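Local coordinates for glycosyl hydrolase family 2, TIM barrel domain protein (Parabacteroides merdae ATCC 43184, PDB 6DXU) that probably hydrolyses beta-glucuronides as a gut bacterial beta-glucuronidase of glycoside hydrolase family 2, at residues 228-231 / 232-236; 258-262 / 263-267. All coordinates share one frame; numbering follows the deposited sequence.

Contact 1 of 2, residues 228-231 / 232-236; sequences FYNP and EDIRK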
ATOM      1  N   PHE D 228      13.266  30.457  -7.494  1.00 21.85           N
ATOM      2  CA  PHE D 228      12.084  31.236  -7.147  1.00 19.22           C
ATOM      3  C   PHE D 228      10.967  30.351  -6.627  1.00 27.27           C
ATOM      4  O   PHE D 228      10.801  29.208  -7.060  1.00 25.28           O
ATOM      5  CB  PHE D 228      11.573  32.018  -8.356  1.00 20.68           C
ATOM      6  CG  PHE D 228      12.424  33.201  -8.697  1.00 19.09           C
ATOM      7  CD1 PHE D 228      12.200  34.424  -8.086  1.00 21.06           C
ATOM      8  CD2 PHE D 228      13.459  33.082  -9.617  1.00 20.37           C
ATOM      9  CE1 PHE D 228      12.991  35.512  -8.385  1.00 25.33           C
ATOM     10  CE2 PHE D 228      14.248  34.169  -9.925  1.00 22.16           C
ATOM     11  CZ  PHE D 228      14.015  35.385  -9.303  1.00 24.34           C
ATOM     12  N   TYR D 229      10.186  30.902  -5.703  1.00 24.68           N
ATOM     13  CA  TYR D 229       8.929  30.305  -5.276  1.00 23.52           C
ATOM     14  C   TYR D 229       7.822  31.161  -5.872  1.00 24.78           C
ATOM     15  O   TYR D 229       7.697  32.342  -5.540  1.00 22.19           O
ATOM     16  CB  TYR D 229       8.839  30.224  -3.752  1.00 25.43           C
ATOM     17  CG  TYR D 229       7.657  29.402  -3.295  1.00 25.71           C
ATOM     18  CD1 TYR D 229       7.459  28.112  -3.782  1.00 28.48           C
ATOM     19  CD2 TYR D 229       6.740  29.909  -2.389  1.00 23.79           C
ATOM     20  CE1 TYR D 229       6.368  27.346  -3.372  1.00 29.31           C
ATOM     21  CE2 TYR D 229       5.656  29.152  -1.964  1.00 25.53           C
ATOM     22  CZ  TYR D 229       5.473  27.872  -2.462  1.00 30.11           C
ATOM     23  OH  TYR D 229       4.388  27.117  -2.053  1.00 29.20           O
ATOM     24  N   ASN D 230       7.059  30.582  -6.792  1.00 20.58           N
ATOM     25  CA  ASN D 230       6.137  31.347  -7.624  1.00 23.07           C
ATOM     26  C   ASN D 230       4.887  30.510  -7.906  1.00 23.51           C
ATOM     27  O   ASN D 230       4.603  30.164  -9.065  1.00 19.18           O
ATOM     28  CB  ASN D 230       6.852  31.768  -8.915  1.00 21.72           C
ATOM     29  CG  ASN D 230       6.000  32.638  -9.822  1.00 23.64           C
ATOM     30  OD1 ASN D 230       4.899  33.067  -9.465  1.00 21.44           O
ATOM     31  ND2 ASN D 230       6.518  32.901 -11.023  1.00 23.26           N
ATOM     32  N   PRO D 231       4.105  30.180  -6.873  1.00 23.48           N
ATOM     33  CA  PRO D 231       2.935  29.310  -7.083  1.00 27.82           C
ATOM     34  C   PRO D 231       1.839  29.948  -7.926  1.00 31.98           C
ATOM     35  O   PRO D 231       1.012  29.212  -8.474  1.00 28.48           O
ATOM     36  CB  PRO D 231       2.444  29.011  -5.653  1.00 28.00           C
ATOM     37  CG  PRO D 231       2.980  30.138  -4.815  1.00 27.41           C
ATOM     38  CD  PRO D 231       4.288  30.546  -5.451  1.00 23.80           C
ATOM     39  N   GLU D 232       1.790  31.277  -8.037  1.00 27.99           N
ATOM     40  CA  GLU D 232       0.791  31.940  -8.868  1.00 26.21           C
ATOM     41  C   GLU D 232       1.215  32.089 -10.315  1.00 24.20           C
ATOM     42  O   GLU D 232       0.439  32.627 -11.108  1.00 27.79           O
ATOM     43  CB  GLU D 232       0.442  33.332  -8.330  1.00 31.33           C
ATOM     44  CG  GLU D 232      -0.224  33.332  -6.978  1.00 37.37           C
ATOM     45  CD  GLU D 232      -1.618  32.721  -6.991  1.00 43.91           C
ATOM     46  OE1 GLU D 232      -2.263  32.659  -8.071  1.00 42.41           O
ATOM     47  OE2 GLU D 232      -2.073  32.309  -5.905  1.00 43.87           O
ATOM     48  N   ASP D 233       2.416  31.643 -10.676  1.00 23.33           N
ATOM     49  CA  ASP D 233       2.869  31.654 -12.072  1.00 22.21           C
ATOM     50  C   ASP D 233       2.930  33.076 -12.644  1.00 26.17           C
ATOM     51  O   ASP D 233       2.592  33.317 -13.806  1.00 21.74           O
ATOM     52  CB  ASP D 233       1.975  30.739 -12.925  1.00 23.26           C
ATOM     53  CG  ASP D 233       2.463  30.596 -14.347  1.00 25.31           C
ATOM     54  OD1 ASP D 233       1.619  30.683 -15.273  1.00 29.35           O
ATOM     55  OD2 ASP D 233       3.692  30.439 -14.541  1.00 25.52           O
ATOM     56  N   ILE D 234       3.407  34.026 -11.825  1.00 22.45           N
ATOM     57  CA  ILE D 234       3.717  35.366 -12.322  1.00 21.66           C
ATOM     58  C   ILE D 234       4.781  35.260 -13.408  1.00 22.97           C
ATOM     59  O   ILE D 234       5.801  34.585 -13.229  1.00 23.35           O
ATOM     60  CB  ILE D 234       4.182  36.264 -11.156  1.00 19.96           C
ATOM     61  CG1 ILE D 234       3.123  36.332 -10.039  1.00 26.53           C
ATOM     62  CG2 ILE D 234       4.545  37.669 -11.657  1.00 20.08           C
ATOM     63  CD1 ILE D 234       1.739  36.694 -10.512  1.00 34.45           C
ATOM     64  N   ARG D 235       4.560  35.933 -14.545  1.00 20.87           N
ATOM     65  CA  ARG D 235       5.426  35.712 -15.703  1.00 24.58           C
ATOM     66  C   ARG D 235       6.683  36.569 -15.716  1.00 25.12           C
ATOM     67  O   ARG D 235       7.689  36.166 -16.319  1.00 23.23           O
ATOM     68  CB  ARG D 235       4.655  35.937 -17.009  1.00 28.43           C
ATOM     69  CG  ARG D 235       3.371  35.120 -17.127  1.00 29.63           C
ATOM     70  CD  ARG D 235       3.620  33.622 -17.169  1.00 34.82           C
ATOM     71  NE  ARG D 235       2.369  32.866 -17.331  1.00 32.52           N
ATOM     72  CZ  ARG D 235       1.779  32.650 -18.503  1.00 38.60           C
ATOM     73  NH1 ARG D 235       2.321  33.121 -19.626  1.00 39.50           N
ATOM     74  NH2 ARG D 235       0.644  31.959 -18.556  1.00 43.58           N
ATOM     75  N   LYS D 236       6.656  37.744 -15.092  1.00 25.54           N
ATOM     76  CA  LYS D 236       7.780  38.664 -15.148  1.00 25.68           C
ATOM     77  C   LYS D 236       7.951  39.370 -13.814  1.00 26.17           C
ATOM     78  O   LYS D 236       6.983  39.624 -13.095  1.00 25.98           O
ATOM     79  CB  LYS D 236       7.589  39.703 -16.261  1.00 30.45           C
ATOM     80  CG  LYS D 236       7.672  39.095 -17.644  1.00 36.46           C
ATOM     81  CD  LYS D 236       7.745  40.152 -18.722  1.00 45.06           C
ATOM     82  CE  LYS D 236       8.026  39.512 -20.073  1.00 45.60           C
ATOM     83  NZ  LYS D 236       9.490  39.296 -20.233  1.00 48.56           N
TER
HETATM   84  O   HOH W   1       3.457  33.257  -7.429  1.00 27.16           O
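OD1 of Asn230 receives two donors, a bound water at a short distance and the backbone N of Ile234 at 3.0 Å, and so holds the residue that follows directly on a type I beta turn running from Asn230 to Asp233. The turn begins the loop by which the chain leaves strand 219-229 for strand 237-244, in the immunoglobulin-like domain of the family 2 fold. Its own backbone bond, Asp233 N to Asn230 O, spans 3.1 Å.

The amide continues what the turn starts. With CG anti to the backbone N (chi1 -177°), it lies along the chain that has come round, and ND2 gives a 2.9 Å bond to Ile234 O, nearly in the amide plane and on a lone pair of that carbonyl. One flat group thus pairs with both the N-H and the C=O of a single residue. ND2 also donates to Pro261 O, and with partners on both OD1 and ND2 the amide's rotation is fixed. The same water accepts from Glu232 N, satisfying an amide inside the turn.

Asp233, the last residue of the turn, gives its carboxylate to the second subunit, where OD1 hydrogen-bonds Ser443 OG and OD2 forms a salt bridge with Arg446. Within the loop a further salt bridge brings Arg235 NE to Asp233 OD1 at 3.1 Å, from above the carboxylate plane.

Contact 2 of 2, residues 258-262 / 263-267; sequences GILPL and GDQLL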
ATOM      1  N   GLY D 258      12.287  42.444 -16.111  1.00 30.67           N
ATOM      2  CA  GLY D 258      11.468  41.504 -16.857  1.00 31.38           C
ATOM      3  C   GLY D 258      12.021  40.100 -16.894  1.00 35.61           C
ATOM      4  O   GLY D 258      11.869  39.400 -17.904  1.00 32.85           O
ATOM      5  N   ILE D 259      12.672  39.669 -15.818  1.00 25.13           N
ATOM      6  CA  ILE D 259      13.156  38.299 -15.740  1.00 29.63           C
ATOM      7  C   ILE D 259      11.982  37.365 -15.457  1.00 25.23           C
ATOM      8  O   ILE D 259      10.949  37.775 -14.921  1.00 23.90           O
ATOM      9  CB  ILE D 259      14.248  38.196 -14.659  1.00 25.61           C
ATOM     10  CG1 ILE D 259      14.999  36.871 -14.739  1.00 33.48           C
ATOM     11  CG2 ILE D 259      13.649  38.358 -13.288  1.00 28.28           C
ATOM     12  CD1 ILE D 259      16.014  36.705 -13.616  1.00 36.74           C
ATOM     13  N   LEU D 260      12.128  36.093 -15.852  1.00 24.62           N
ATOM     14  CA  LEU D 260      11.130  35.076 -15.517  1.00 22.64           C
ATOM     15  C   LEU D 260      11.395  34.573 -14.103  1.00 19.00           C
ATOM     16  O   LEU D 260      12.386  33.874 -13.869  1.00 19.17           O
ATOM     17  CB  LEU D 260      11.173  33.923 -16.523  1.00 23.38           C
ATOM     18  CG  LEU D 260      10.436  32.623 -16.178  1.00 22.90           C
ATOM     19  CD1 LEU D 260       8.955  32.877 -16.022  1.00 22.25           C
ATOM     20  CD2 LEU D 260      10.693  31.606 -17.280  1.00 23.75           C
ATOM     21  N   PRO D 261      10.552  34.919 -13.130  1.00 19.13           N
ATOM     22  CA  PRO D 261      10.817  34.534 -11.733  1.00 21.47           C
ATOM     23  C   PRO D 261      10.257  33.147 -11.418  1.00 20.10           C
ATOM     24  O   PRO D 261       9.345  32.985 -10.590  1.00 20.72           O
ATOM     25  CB  PRO D 261      10.101  35.643 -10.954  1.00 21.59           C
ATOM     26  CG  PRO D 261       8.879  35.917 -11.811  1.00 22.31           C
ATOM     27  CD  PRO D 261       9.320  35.719 -13.251  1.00 21.25           C
ATOM     28  N   LEU D 262      10.807  32.132 -12.089  1.00 18.61           N
ATOM     29  CA  LEU D 262      10.288  30.767 -12.016  1.00 19.88           C
ATOM     30  C   LEU D 262      11.463  29.798 -12.023  1.00 22.54           C
ATOM     31  O   LEU D 262      12.314  29.868 -12.914  1.00 18.70           O
ATOM     32  CB  LEU D 262       9.356  30.483 -13.203  1.00 18.93           C
ATOM     33  CG  LEU D 262       8.514  29.196 -13.188  1.00 21.20           C
ATOM     34  CD1 LEU D 262       7.452  29.262 -12.098  1.00 20.70           C
ATOM     35  CD2 LEU D 262       7.886  29.001 -14.552  1.00 22.17           C
ATOM     36  N   GLY D 263      11.510  28.887 -11.051  1.00 21.31           N
ATOM     37  CA  GLY D 263      12.617  27.941 -11.048  1.00 21.24           C
ATOM     38  C   GLY D 263      13.969  28.601 -10.790  1.00 24.26           C
ATOM     39  O   GLY D 263      14.075  29.615 -10.093  1.00 21.27           O
ATOM     40  N   ASP D 264      15.016  28.033 -11.393  1.00 22.67           N
ATOM     41  CA  ASP D 264      16.384  28.489 -11.156  1.00 24.68           C
ATOM     42  C   ASP D 264      16.749  29.663 -12.050  1.00 22.41           C
ATOM     43  O   ASP D 264      16.382  29.698 -13.222  1.00 23.51           O
ATOM     44  CB  ASP D 264      17.405  27.386 -11.440  1.00 25.25           C
ATOM     45  CG  ASP D 264      17.222  26.164 -10.588  1.00 31.05           C
ATOM     46  OD1 ASP D 264      16.543  26.239  -9.549  1.00 29.24           O
ATOM     47  OD2 ASP D 264      17.821  25.132 -10.959  1.00 29.48           O
ATOM     48  N   GLN D 265      17.459  30.643 -11.481  1.00 26.67           N
ATOM     49  CA  GLN D 265      18.011  31.739 -12.271  1.00 23.83           C
ATOM     50  C   GLN D 265      19.364  32.130 -11.706  1.00 28.37           C
ATOM     51  O   GLN D 265      19.519  32.258 -10.487  1.00 22.42           O
ATOM     52  CB  GLN D 265      17.096  32.971 -12.305  1.00 22.13           C
ATOM     53  CG  GLN D 265      15.725  32.750 -12.946  1.00 26.14           C
ATOM     54  CD  GLN D 265      15.778  32.622 -14.465  1.00 32.34           C
ATOM     55  OE1 GLN D 265      16.853  32.582 -15.066  1.00 28.32           O
ATOM     56  NE2 GLN D 265      14.605  32.519 -15.088  1.00 28.24           N
ATOM     57  N   LEU D 266      20.343  32.301 -12.593  1.00 25.43           N
ATOM     58  CA  LEU D 266      21.602  32.948 -12.229  1.00 26.54           C
ATOM     59  C   LEU D 266      21.400  34.455 -12.321  1.00 29.10           C
ATOM     60  O   LEU D 266      21.084  34.976 -13.395  1.00 29.18           O
ATOM     61  CB  LEU D 266      22.731  32.481 -13.141  1.00 30.40           C
ATOM     62  CG  LEU D 266      24.088  33.189 -13.037  1.00 32.21           C
ATOM     63  CD1 LEU D 266      24.712  33.033 -11.658  1.00 32.07           C
ATOM     64  CD2 LEU D 266      25.010  32.649 -14.104  1.00 34.57           C
ATOM     65  N   LEU D 267      21.540  35.148 -11.194  1.00 22.65           N
ATOM     66  CA  LEU D 267      21.198  36.561 -11.135  1.00 28.99           C
ATOM     67  C   LEU D 267      22.388  37.468 -11.374  1.00 27.39           C
ATOM     68  O   LEU D 267      22.218  38.559 -11.931  1.00 30.06           O
ATOM     69  CB  LEU D 267      20.590  36.912  -9.773  1.00 25.66           C
ATOM     70  CG  LEU D 267      19.307  36.173  -9.370  1.00 26.67           C
ATOM     71  CD1 LEU D 267      18.834  36.672  -8.035  1.00 24.48           C
ATOM     72  CD2 LEU D 267      18.214  36.364 -10.412  1.00 29.23           C
TER
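Gln265 reaches back across a beta arch to the carbonyl of Leu260, joining the two limbs of a connection between strand 250-259 in one sheet of the immunoglobulin-like sandwich and strand 263-273 in the other. Each limb pairs by its backbone in its own sheet, Ile259 with Ala237 and Gln265 with Thr226, and the glutamine side chain supplies a bond from limb to limb.

The polar part rests on Leu260 O. A bend at chi2 (-73°) turns the amide of Gln265 back, and NE2 makes a 2.9 Å hydrogen bond to Leu260 O, in the carbonyl plane and on a lone pair, although the oxygen sits 27° out of the glutamine's amide plane. The same oxygen takes a weak bond from Leu262 N, which closes the inverse gamma turn centred on Pro261. With a leucine in place of Gln265, Leu260 O would probably be left with that weak bond as its tie within the arch, and the two limbs would probably be less firmly joined. Lys450 of the second subunit donates to the carbonyls of Leu262 and Asp264.

The apolar part gathers around Ile259. Its CG1 stands anti to the backbone N (chi1 -168°) and the chain runs on extended, carrying CD1 across the arch to Leu267 CD2 at 3.9 Å, where the two side chains lie nearly perpendicular. Ile259 and Gln265 run alongside but point opposite ways, CD1 of Ile259 coming within 4.0 Å of Gln265 CG. Leu267 also packs on Val239 and Val241 of strand 237-244.

Backbone shape governs the two ends of the arch. A G1 beta bulge sets Gly258 and Ile259 together opposite Ala237. At Gly263 phi is positive, and a beta carbon there would fall 2.7 Å from Leu262 O.

In the fold
Contact 1 closes before contact 2 opens along the chain, yet their centres lie only 10 Å apart, at the same end of the immunoglobulin-like domain and about 40 Å from the centre of the chain. Each carries the chain between the two sheets: 228-236 leaves the three-stranded sheet, and 258-267 returns to it. Strands 219-229 and 263-273 are neighbours there, and Phe228 N meets Gly263 O at 2.8 Å where the two contacts adjoin. Both also touch the second subunit, so this end of the sandwich forms part of the interface between copies of the enzyme. Two sheet-to-sheet connections thus lie side by side against the same neighbouring copy.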